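PDB 3I3L: alkylhalidase CmlS from Streptomyces venezuelae, which is a flavin-dependent halogenase of chloramphenicol biosynthesis, carrying covalently bound FAD and probably working as an oxidoreductase. Local coordinates for residues 205-214 against 286-297. Residues are numbered along the deposited sequence; the frame is centred on the assembly and turned at random.
Sequences NFAVWSYFKL and AEQVDEVRIVQD. With FAD (flavin-adenine dinucleotide), chain B.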
ATOM      1  N   ASN A 205      -5.874  12.232  10.754  1.00 26.55           N
ATOM      2  CA  ASN A 205      -7.155  12.105  10.161  1.00 25.68           C
ATOM      3  C   ASN A 205      -8.121  11.480  11.138  1.00 27.73           C
ATOM      4  O   ASN A 205      -7.776  10.570  11.937  1.00 26.12           O
ATOM      5  CB  ASN A 205      -7.018  11.200   8.930  1.00 27.43           C
ATOM      6  CG  ASN A 205      -6.282  11.864   7.817  1.00 28.90           C
ATOM      7  OD1 ASN A 205      -6.382  13.065   7.635  1.00 32.28           O
ATOM      8  ND2 ASN A 205      -5.512  11.098   7.067  1.00 34.10           N
ATOM      9  N   PHE A 206      -9.382  11.881  11.009  1.00 27.58           N
ATOM     10  CA  PHE A 206     -10.441  11.478  11.941  1.00 27.50           C
ATOM     11  C   PHE A 206     -11.604  11.165  10.992  1.00 27.28           C
ATOM     12  O   PHE A 206     -11.887  11.953  10.110  1.00 24.95           O
ATOM     13  CB  PHE A 206     -10.661  12.692  12.872  1.00 29.14           C
ATOM     14  CG  PHE A 206     -11.902  12.651  13.680  1.00 30.00           C
ATOM     15  CD1 PHE A 206     -12.201  11.553  14.440  1.00 30.89           C
ATOM     16  CD2 PHE A 206     -12.772  13.755  13.704  1.00 33.97           C
ATOM     17  CE1 PHE A 206     -13.387  11.514  15.226  1.00 34.60           C
ATOM     18  CE2 PHE A 206     -13.948  13.727  14.410  1.00 28.63           C
ATOM     19  CZ  PHE A 206     -14.256  12.614  15.191  1.00 33.59           C
ATOM     20  N   ALA A 207     -12.224   9.988  11.122  1.00 25.80           N
ATOM     21  CA  ALA A 207     -13.256   9.579  10.170  1.00 25.60           C
ATOM     22  C   ALA A 207     -14.631   9.364  10.781  1.00 25.94           C
ATOM     23  O   ALA A 207     -14.737   8.922  11.933  1.00 24.76           O
ATOM     24  CB  ALA A 207     -12.845   8.262   9.398  1.00 23.13           C
ATOM     25  N   VAL A 208     -15.656   9.635   9.960  1.00 23.99           N
ATOM     26  CA  VAL A 208     -17.053   9.616  10.367  1.00 26.43           C
ATOM     27  C   VAL A 208     -17.867   9.105   9.182  1.00 26.08           C
ATOM     28  O   VAL A 208     -17.814   9.680   8.096  1.00 28.00           O
ATOM     29  CB  VAL A 208     -17.528  11.059  10.723  1.00 27.77           C
ATOM     30  CG1 VAL A 208     -18.958  11.061  11.200  1.00 27.22           C
ATOM     31  CG2 VAL A 208     -16.605  11.671  11.794  1.00 25.05           C
ATOM     32  N   TRP A 209     -18.553   7.988   9.359  1.00 27.21           N
ATOM     33  CA  TRP A 209     -19.107   7.282   8.211  1.00 28.88           C
ATOM     34  C   TRP A 209     -20.362   6.541   8.505  1.00 29.07           C
ATOM     35  O   TRP A 209     -20.648   6.257   9.663  1.00 32.17           O
ATOM     36  CB  TRP A 209     -18.081   6.275   7.638  1.00 27.97           C
ATOM     37  CG  TRP A 209     -17.789   5.052   8.479  1.00 27.74           C
ATOM     38  CD1 TRP A 209     -18.335   3.820   8.341  1.00 27.86           C
ATOM     39  CD2 TRP A 209     -16.866   4.956   9.569  1.00 26.83           C
ATOM     40  NE1 TRP A 209     -17.821   2.951   9.275  1.00 23.94           N
ATOM     41  CE2 TRP A 209     -16.888   3.622  10.019  1.00 27.02           C
ATOM     42  CE3 TRP A 209     -16.025   5.874  10.210  1.00 27.94           C
ATOM     43  CZ2 TRP A 209     -16.109   3.179  11.100  1.00 27.98           C
ATOM     44  CZ3 TRP A 209     -15.234   5.432  11.281  1.00 26.46           C
ATOM     45  CH2 TRP A 209     -15.309   4.111  11.735  1.00 27.45           C
ATOM     46  N   SER A 210     -21.075   6.186   7.443  1.00 30.42           N
ATOM     47  CA  SER A 210     -22.329   5.456   7.539  1.00 32.99           C
ATOM     48  C   SER A 210     -22.618   4.777   6.202  1.00 34.63           C
ATOM     49  O   SER A 210     -21.765   4.812   5.294  1.00 35.42           O
ATOM     50  CB  SER A 210     -23.467   6.413   7.931  1.00 34.15           C
ATOM     51  OG  SER A 210     -24.676   5.733   8.306  1.00 32.38           O
ATOM     52  N   TYR A 211     -23.808   4.168   6.066  1.00 35.16           N
ATOM     53  CA  TYR A 211     -24.184   3.452   4.852  1.00 35.09           C
ATOM     54  C   TYR A 211     -25.487   3.984   4.272  1.00 36.36           C
ATOM     55  O   TYR A 211     -26.330   4.494   4.988  1.00 34.73           O
ATOM     56  CB  TYR A 211     -24.234   1.943   5.123  1.00 35.35           C
ATOM     57  CG  TYR A 211     -22.867   1.395   5.546  1.00 34.95           C
ATOM     58  CD1 TYR A 211     -22.028   0.799   4.640  1.00 33.12           C
ATOM     59  CD2 TYR A 211     -22.416   1.525   6.848  1.00 36.04           C
ATOM     60  CE1 TYR A 211     -20.786   0.332   5.026  1.00 29.60           C
ATOM     61  CE2 TYR A 211     -21.189   1.070   7.229  1.00 31.73           C
ATOM     62  CZ  TYR A 211     -20.380   0.458   6.295  1.00 32.31           C
ATOM     63  OH  TYR A 211     -19.118   0.007   6.635  1.00 32.03           O
ATOM     64  N   PHE A 212     -25.620   3.875   2.956  1.00 38.76           N
ATOM     65  CA  PHE A 212     -26.783   4.320   2.229  1.00 41.52           C
ATOM     66  C   PHE A 212     -27.277   3.229   1.300  1.00 43.43           C
ATOM     67  O   PHE A 212     -26.484   2.480   0.749  1.00 43.33           O
ATOM     68  CB  PHE A 212     -26.500   5.590   1.422  1.00 40.11           C
ATOM     69  CG  PHE A 212     -26.293   6.817   2.278  1.00 41.76           C
ATOM     70  CD1 PHE A 212     -27.360   7.672   2.564  1.00 42.52           C
ATOM     71  CD2 PHE A 212     -25.019   7.134   2.789  1.00 37.96           C
ATOM     72  CE1 PHE A 212     -27.175   8.843   3.378  1.00 43.39           C
ATOM     73  CE2 PHE A 212     -24.836   8.282   3.603  1.00 40.13           C
ATOM     74  CZ  PHE A 212     -25.914   9.136   3.889  1.00 39.99           C
ATOM     75  N   LYS A 213     -28.597   3.177   1.113  1.00 46.43           N
ATOM     76  CA  LYS A 213     -29.227   2.350   0.088  1.00 48.47           C
ATOM     77  C   LYS A 213     -29.272   3.169  -1.191  1.00 49.40           C
ATOM     78  O   LYS A 213     -29.940   4.198  -1.259  1.00 48.78           O
ATOM     79  CB  LYS A 213     -30.628   1.929   0.533  1.00 49.89           C
ATOM     80  CG  LYS A 213     -31.478   1.204  -0.543  1.00 53.81           C
ATOM     81  CD  LYS A 213     -32.107  -0.095   0.019  1.00 58.01           C
ATOM     82  CE  LYS A 213     -33.210   0.176   1.020  1.00 61.71           C
ATOM     83  NZ  LYS A 213     -34.525   0.415   0.333  1.00 62.34           N
ATOM     84  N   LEU A 214     -28.518   2.716  -2.187  1.00 50.90           N
ATOM     85  CA  LEU A 214     -28.310   3.463  -3.412  1.00 52.51           C
ATOM     86  C   LEU A 214     -27.718   2.480  -4.385  1.00 53.71           C
ATOM     87  O   LEU A 214     -26.872   1.674  -4.007  1.00 55.09           O
ATOM     88  CB  LEU A 214     -27.299   4.608  -3.177  1.00 52.72           C
ATOM     89  CG  LEU A 214     -26.843   5.382  -4.430  1.00 52.92           C
ATOM     90  CD1 LEU A 214     -27.976   6.230  -5.031  1.00 51.11           C
ATOM     91  CD2 LEU A 214     -25.629   6.241  -4.130  1.00 50.18           C
ATOM     92  N   ALA A 286     -31.076   9.221  -1.443  1.00 56.93           N
ATOM     93  CA  ALA A 286     -30.850   7.852  -0.988  1.00 54.68           C
ATOM     94  C   ALA A 286     -31.076   7.787   0.505  1.00 53.25           C
ATOM     95  O   ALA A 286     -30.931   8.791   1.189  1.00 52.28           O
ATOM     96  CB  ALA A 286     -29.429   7.420  -1.317  1.00 54.95           C
ATOM     97  N   GLU A 287     -31.427   6.612   1.000  1.00 52.33           N
ATOM     98  CA  GLU A 287     -31.749   6.427   2.399  1.00 52.61           C
ATOM     99  C   GLU A 287     -30.542   5.959   3.228  1.00 51.31           C
ATOM    100  O   GLU A 287     -29.878   4.985   2.884  1.00 51.37           O
ATOM    101  CB  GLU A 287     -32.892   5.416   2.536  1.00 53.25           C
ATOM    102  CG  GLU A 287     -33.555   5.397   3.934  1.00 57.28           C
ATOM    103  CD  GLU A 287     -34.297   4.065   4.285  1.00 63.17           C
ATOM    104  OE1 GLU A 287     -34.619   3.271   3.343  1.00 63.57           O
ATOM    105  OE2 GLU A 287     -34.541   3.814   5.514  1.00 61.36           O
ATOM    106  N   GLN A 288     -30.270   6.658   4.325  1.00 50.06           N
ATOM    107  CA  GLN A 288     -29.226   6.278   5.253  1.00 48.56           C
ATOM    108  C   GLN A 288     -29.701   5.052   5.985  1.00 49.04           C
ATOM    109  O   GLN A 288     -30.756   5.096   6.589  1.00 50.31           O
ATOM    110  CB  GLN A 288     -28.932   7.405   6.251  1.00 47.56           C
ATOM    111  CG  GLN A 288     -27.668   7.192   7.093  1.00 43.83           C
ATOM    112  CD  GLN A 288     -27.377   8.367   8.028  1.00 44.42           C
ATOM    113  OE1 GLN A 288     -26.704   8.228   9.051  1.00 46.77           O
ATOM    114  NE2 GLN A 288     -27.870   9.523   7.669  1.00 47.40           N
ATOM    115  N   VAL A 289     -28.913   3.970   5.957  1.00 48.11           N
ATOM    116  CA  VAL A 289     -29.427   2.665   6.350  1.00 46.24           C
ATOM    117  C   VAL A 289     -28.686   2.042   7.541  1.00 45.09           C
ATOM    118  O   VAL A 289     -28.828   0.858   7.854  1.00 45.02           O
ATOM    119  CB  VAL A 289     -29.552   1.785   5.087  1.00 46.93           C
ATOM    120  CG1 VAL A 289     -28.302   0.892   4.846  1.00 44.66           C
ATOM    121  CG2 VAL A 289     -30.862   1.058   5.068  1.00 47.89           C
ATOM    122  N   ASP A 290     -27.905   2.865   8.217  1.00 43.55           N
ATOM    123  CA  ASP A 290     -27.128   2.409   9.376  1.00 43.14           C
ATOM    124  C   ASP A 290     -26.814   3.593  10.294  1.00 42.13           C
ATOM    125  O   ASP A 290     -26.961   4.757   9.902  1.00 40.87           O
ATOM    126  CB  ASP A 290     -25.825   1.718   8.916  1.00 42.93           C
ATOM    127  CG  ASP A 290     -25.253   0.758   9.965  1.00 45.89           C
ATOM    128  OD1 ASP A 290     -25.845   0.657  11.066  1.00 47.25           O
ATOM    129  OD2 ASP A 290     -24.204   0.107   9.699  1.00 44.12           O
ATOM    130  N   GLU A 291     -26.354   3.295  11.501  1.00 41.96           N
ATOM    131  CA  GLU A 291     -25.804   4.309  12.396  1.00 40.78           C
ATOM    132  C   GLU A 291     -24.499   4.920  11.795  1.00 40.37           C
ATOM    133  O   GLU A 291     -23.925   4.399  10.813  1.00 38.67           O
ATOM    134  CB  GLU A 291     -25.443   3.642  13.741  1.00 41.52           C
ATOM    135  CG  GLU A 291     -24.372   2.544  13.565  1.00 42.67           C
ATOM    136  CD  GLU A 291     -23.989   1.846  14.846  1.00 49.83           C
ATOM    137  OE1 GLU A 291     -23.491   2.515  15.788  1.00 51.43           O
ATOM    138  OE2 GLU A 291     -24.142   0.611  14.906  1.00 48.11           O
ATOM    139  N   VAL A 292     -24.033   5.999  12.410  1.00 38.78           N
ATOM    140  CA  VAL A 292     -22.745   6.549  12.025  1.00 39.28           C
ATOM    141  C   VAL A 292     -21.739   6.251  13.088  1.00 37.97           C
ATOM    142  O   VAL A 292     -22.050   6.292  14.282  1.00 37.83           O
ATOM    143  CB  VAL A 292     -22.740   8.104  11.644  1.00 40.10           C
ATOM    144  CG1 VAL A 292     -24.169   8.674  11.473  1.00 39.70           C
ATOM    145  CG2 VAL A 292     -21.889   8.898  12.545  1.00 36.25           C
ATOM    146  N   ARG A 293     -20.537   5.911  12.631  1.00 35.45           N
ATOM    147  CA  ARG A 293     -19.438   5.535  13.522  1.00 32.41           C
ATOM    148  C   ARG A 293     -18.330   6.542  13.332  1.00 30.57           C
ATOM    149  O   ARG A 293     -18.329   7.270  12.357  1.00 29.30           O
ATOM    150  CB  ARG A 293     -18.945   4.148  13.124  1.00 33.63           C
ATOM    151  CG  ARG A 293     -20.005   2.962  13.436  1.00 33.57           C
ATOM    152  CD  ARG A 293     -19.532   1.698  12.682  1.00 35.65           C
ATOM    153  NE  ARG A 293     -20.334   0.507  12.926  1.00 36.39           N
ATOM    154  CZ  ARG A 293     -21.366   0.120  12.190  1.00 35.01           C
ATOM    155  NH1 ARG A 293     -21.772   0.815  11.144  1.00 35.88           N
ATOM    156  NH2 ARG A 293     -21.982  -0.994  12.506  1.00 36.03           N
ATOM    157  N   ILE A 294     -17.410   6.616  14.278  1.00 30.88           N
ATOM    158  CA  ILE A 294     -16.262   7.478  14.159  1.00 31.47           C
ATOM    159  C   ILE A 294     -15.030   6.744  14.621  1.00 32.03           C
ATOM    160  O   ILE A 294     -15.114   5.763  15.388  1.00 31.59           O
ATOM    161  CB  ILE A 294     -16.397   8.725  15.051  1.00 32.42           C
ATOM    162  CG1 ILE A 294     -16.291   8.342  16.521  1.00 32.75           C
ATOM    163  CG2 ILE A 294     -17.789   9.412  14.769  1.00 33.01           C
ATOM    164  CD1 ILE A 294     -16.576   9.499  17.509  1.00 36.02           C
ATOM    165  N   VAL A 295     -13.884   7.239  14.175  1.00 31.24           N
ATOM    166  CA  VAL A 295     -12.628   6.785  14.706  1.00 31.12           C
ATOM    167  C   VAL A 295     -11.506   7.723  14.353  1.00 31.23           C
ATOM    168  O   VAL A 295     -11.536   8.321  13.291  1.00 31.37           O
ATOM    169  CB  VAL A 295     -12.311   5.358  14.198  1.00 31.75           C
ATOM    170  CG1 VAL A 295     -11.859   5.398  12.755  1.00 32.78           C
ATOM    171  CG2 VAL A 295     -11.236   4.734  15.084  1.00 33.03           C
ATOM    172  N   GLN A 296     -10.514   7.846  15.243  1.00 30.60           N
ATOM    173  CA  GLN A 296      -9.239   8.475  14.917  1.00 31.68           C
ATOM    174  C   GLN A 296      -8.357   7.544  14.079  1.00 32.54           C
ATOM    175  O   GLN A 296      -7.977   6.475  14.536  1.00 33.33           O
ATOM    176  CB  GLN A 296      -8.413   8.883  16.179  1.00 32.77           C
ATOM    177  CG  GLN A 296      -9.103   9.884  17.223  1.00 35.17           C
ATOM    178  CD  GLN A 296      -9.453  11.253  16.665  1.00 35.25           C
ATOM    179  OE1 GLN A 296      -8.808  11.783  15.732  1.00 33.93           O
ATOM    180  NE2 GLN A 296     -10.496  11.837  17.221  1.00 42.43           N
ATOM    181  N   ASP A 297      -7.995   7.983  12.866  1.00 31.04           N
ATOM    182  CA  ASP A 297      -7.141   7.188  11.991  1.00 28.65           C
ATOM    183  C   ASP A 297      -5.932   8.019  11.643  1.00 27.61           C
ATOM    184  O   ASP A 297      -5.785   8.458  10.546  1.00 29.64           O
ATOM    185  CB  ASP A 297      -7.902   6.804  10.707  1.00 29.92           C
ATOM    186  CG  ASP A 297      -8.546   5.433  10.808  1.00 31.90           C
ATOM    187  OD1 ASP A 297      -9.257   5.047   9.875  1.00 33.52           O
ATOM    188  OD2 ASP A 297      -8.371   4.744  11.852  1.00 34.82           O
TER
HETATM  189  PA  FAD B 600      -7.277  -5.231  11.842  1.00 22.91           P
HETATM  190  O1A FAD B 600      -7.592  -4.138  12.837  1.00 23.40           O
HETATM  191  O2A FAD B 600      -8.158  -5.317  10.646  1.00 26.26           O
HETATM  192  O5B FAD B 600      -7.303  -6.656  12.641  1.00 28.34           O
HETATM  193  C5B FAD B 600      -6.678  -6.781  13.902  1.00 26.26           C
HETATM  194  C4B FAD B 600      -7.407  -7.803  14.803  1.00 24.76           C
HETATM  195  O4B FAD B 600      -6.635  -7.935  16.020  1.00 25.06           O
HETATM  196  C3B FAD B 600      -8.788  -7.352  15.212  1.00 27.75           C
HETATM  197  O3B FAD B 600      -9.735  -8.278  14.776  1.00 28.16           O
HETATM  198  C2B FAD B 600      -8.750  -7.305  16.748  1.00 29.50           C
HETATM  199  O2B FAD B 600      -9.892  -7.880  17.299  1.00 32.68           O
HETATM  200  C1B FAD B 600      -7.516  -8.121  17.103  1.00 25.25           C
HETATM  201  N9A FAD B 600      -6.799  -7.775  18.316  1.00 28.90           N
HETATM  202  C8A FAD B 600      -6.434  -6.532  18.740  1.00 29.05           C
HETATM  203  N7A FAD B 600      -5.750  -6.654  19.898  1.00 29.98           N
HETATM  204  C5A FAD B 600      -5.742  -7.955  20.270  1.00 28.89           C
HETATM  205  C6A FAD B 600      -5.203  -8.607  21.364  1.00 28.67           C
HETATM  206  N6A FAD B 600      -4.544  -7.944  22.297  1.00 26.64           N
HETATM  207  N1A FAD B 600      -5.324  -9.969  21.422  1.00 31.62           N
HETATM  208  C2A FAD B 600      -5.992 -10.681  20.456  1.00 24.68           C
HETATM  209  N3A FAD B 600      -6.505 -10.023  19.380  1.00 27.36           N
HETATM  210  C4A FAD B 600      -6.384  -8.681  19.282  1.00 28.32           C
HETATM  211  N1  FAD B 600      -7.979  -0.388   4.070  1.00 24.52           N
HETATM  212  C2  FAD B 600      -8.196  -0.808   2.768  1.00 25.22           C
HETATM  213  O2  FAD B 600      -7.470  -1.690   2.329  1.00 28.21           O
HETATM  214  N3  FAD B 600      -9.169  -0.242   1.988  1.00 23.49           N
HETATM  215  C4  FAD B 600      -9.964   0.759   2.479  1.00 26.99           C
HETATM  216  O4  FAD B 600     -10.876   1.250   1.739  1.00 30.83           O
HETATM  217  C4X FAD B 600      -9.734   1.214   3.779  1.00 26.78           C
HETATM  218  N5  FAD B 600     -10.521   2.200   4.307  1.00 26.06           N
HETATM  219  C5X FAD B 600     -10.355   2.566   5.623  1.00 24.75           C
HETATM  220  C6  FAD B 600     -11.149   3.585   6.170  1.00 24.65           C
HETATM  221  C7  FAD B 600     -10.925   4.002   7.460  1.00 28.65           C
HETATM  222  C7M FAD B 600     -11.774   5.082   8.085  1.00 30.27           C
HETATM  223  C8  FAD B 600      -9.946   3.355   8.208  1.00 31.68           C
HETATM  224  C8M FAD B 600      -9.739   3.698   9.629  1.00 29.10           C
HETATM  225  C9  FAD B 600      -9.117   2.368   7.666  1.00 27.49           C
HETATM  226  C9A FAD B 600      -9.355   1.986   6.354  1.00 24.94           C
HETATM  227  N10 FAD B 600      -8.580   0.978   5.856  1.00 22.58           N
HETATM  228  C10 FAD B 600      -8.725   0.621   4.569  1.00 23.96           C
HETATM  229  C1' FAD B 600      -7.449   0.529   6.717  1.00 21.76           C
HETATM  230  C2' FAD B 600      -7.546  -0.958   6.964  1.00 22.77           C
HETATM  231  O2' FAD B 600      -8.815  -1.231   7.404  1.00 26.99           O
HETATM  232  C3' FAD B 600      -6.512  -1.528   7.899  1.00 24.44           C
HETATM  233  O3' FAD B 600      -5.225  -1.285   7.374  1.00 22.10           O
HETATM  234  C4' FAD B 600      -6.684  -3.078   8.036  1.00 23.57           C
HETATM  235  O4' FAD B 600      -7.863  -3.412   8.714  1.00 21.84           O
HETATM  236  C5' FAD B 600      -5.531  -3.647   8.853  1.00 19.55           C
HETATM  237  O5' FAD B 600      -5.625  -5.040   8.925  1.00 23.74           O
HETATM  238  P   FAD B 600      -4.962  -5.701  10.197  1.00 21.58           P
HETATM  239  O1P FAD B 600      -3.587  -5.109  10.411  1.00 20.89           O
HETATM  240  O2P FAD B 600      -5.099  -7.217  10.111  1.00 28.18           O
HETATM  241  O3P FAD B 600      -5.755  -5.096  11.471  1.00 20.22           O
HETATM  242  O   HOH W   1     -21.425   3.594  10.151  1.00 35.52           O
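W209 lays its six-membered ring against R293 on the neighbouring antiparallel strand: CB of R293 sits over one face, 3.8 Å from the ring centroid, a CH-pi contact. The indole reaches across because its CG stands between the backbone N and the carbonyl carbon (chi1 71°), which also carries CZ3 to within 3.7 Å of CG1 of V295. Beneath these side chains the two backbones pair regularly, A207 N giving an almost straight bond to V295 O (2.8 Å, 178°), and W209 and R293 exchanging bonds both ways. F206, V208, I294 and Q296 line the sheet's other face, V208 CG2 against I294 CG2: the Q296 amide lies 9° from parallel to the F206 ring, NE2 3.3 Å from CD1, while S257 and W298 hold its polar ends.

The register slips by two residues between W209 and F212, where D290 and E291 form a loop between two ladders, S210 OG facing the E291 and D290 carbonyls. Water 1 bridges this break, donating to W209 O and E291 O and accepting from R293 NH1. The same NH1 gives D290 OD2 a 2.9 Å salt bridge, meeting the oxygen from above the carboxylate plane; E291 OE2 lies over the guanidinium face, a long, purely electrostatic partner. Past this loop, V289 N bonds Y211 O, and the F212 ring takes CG of Q288 over one face.

Further out, Y60 bonds W209 NE1 and Y211 OH and makes a cation-pi contact with R293. With an alanine at W209, R293 CB and V295 CG1 would probably lose the surface they pack on, and the Y60 hydroxyl its indole N-H. At the far end, the covalent D297 OD1-C8M bond fixes the flavin's dimethylbenzene edge to strand 293-297, with A207 CB of the partner strand packed 3.6 Å from the neighbouring methyl, C7M.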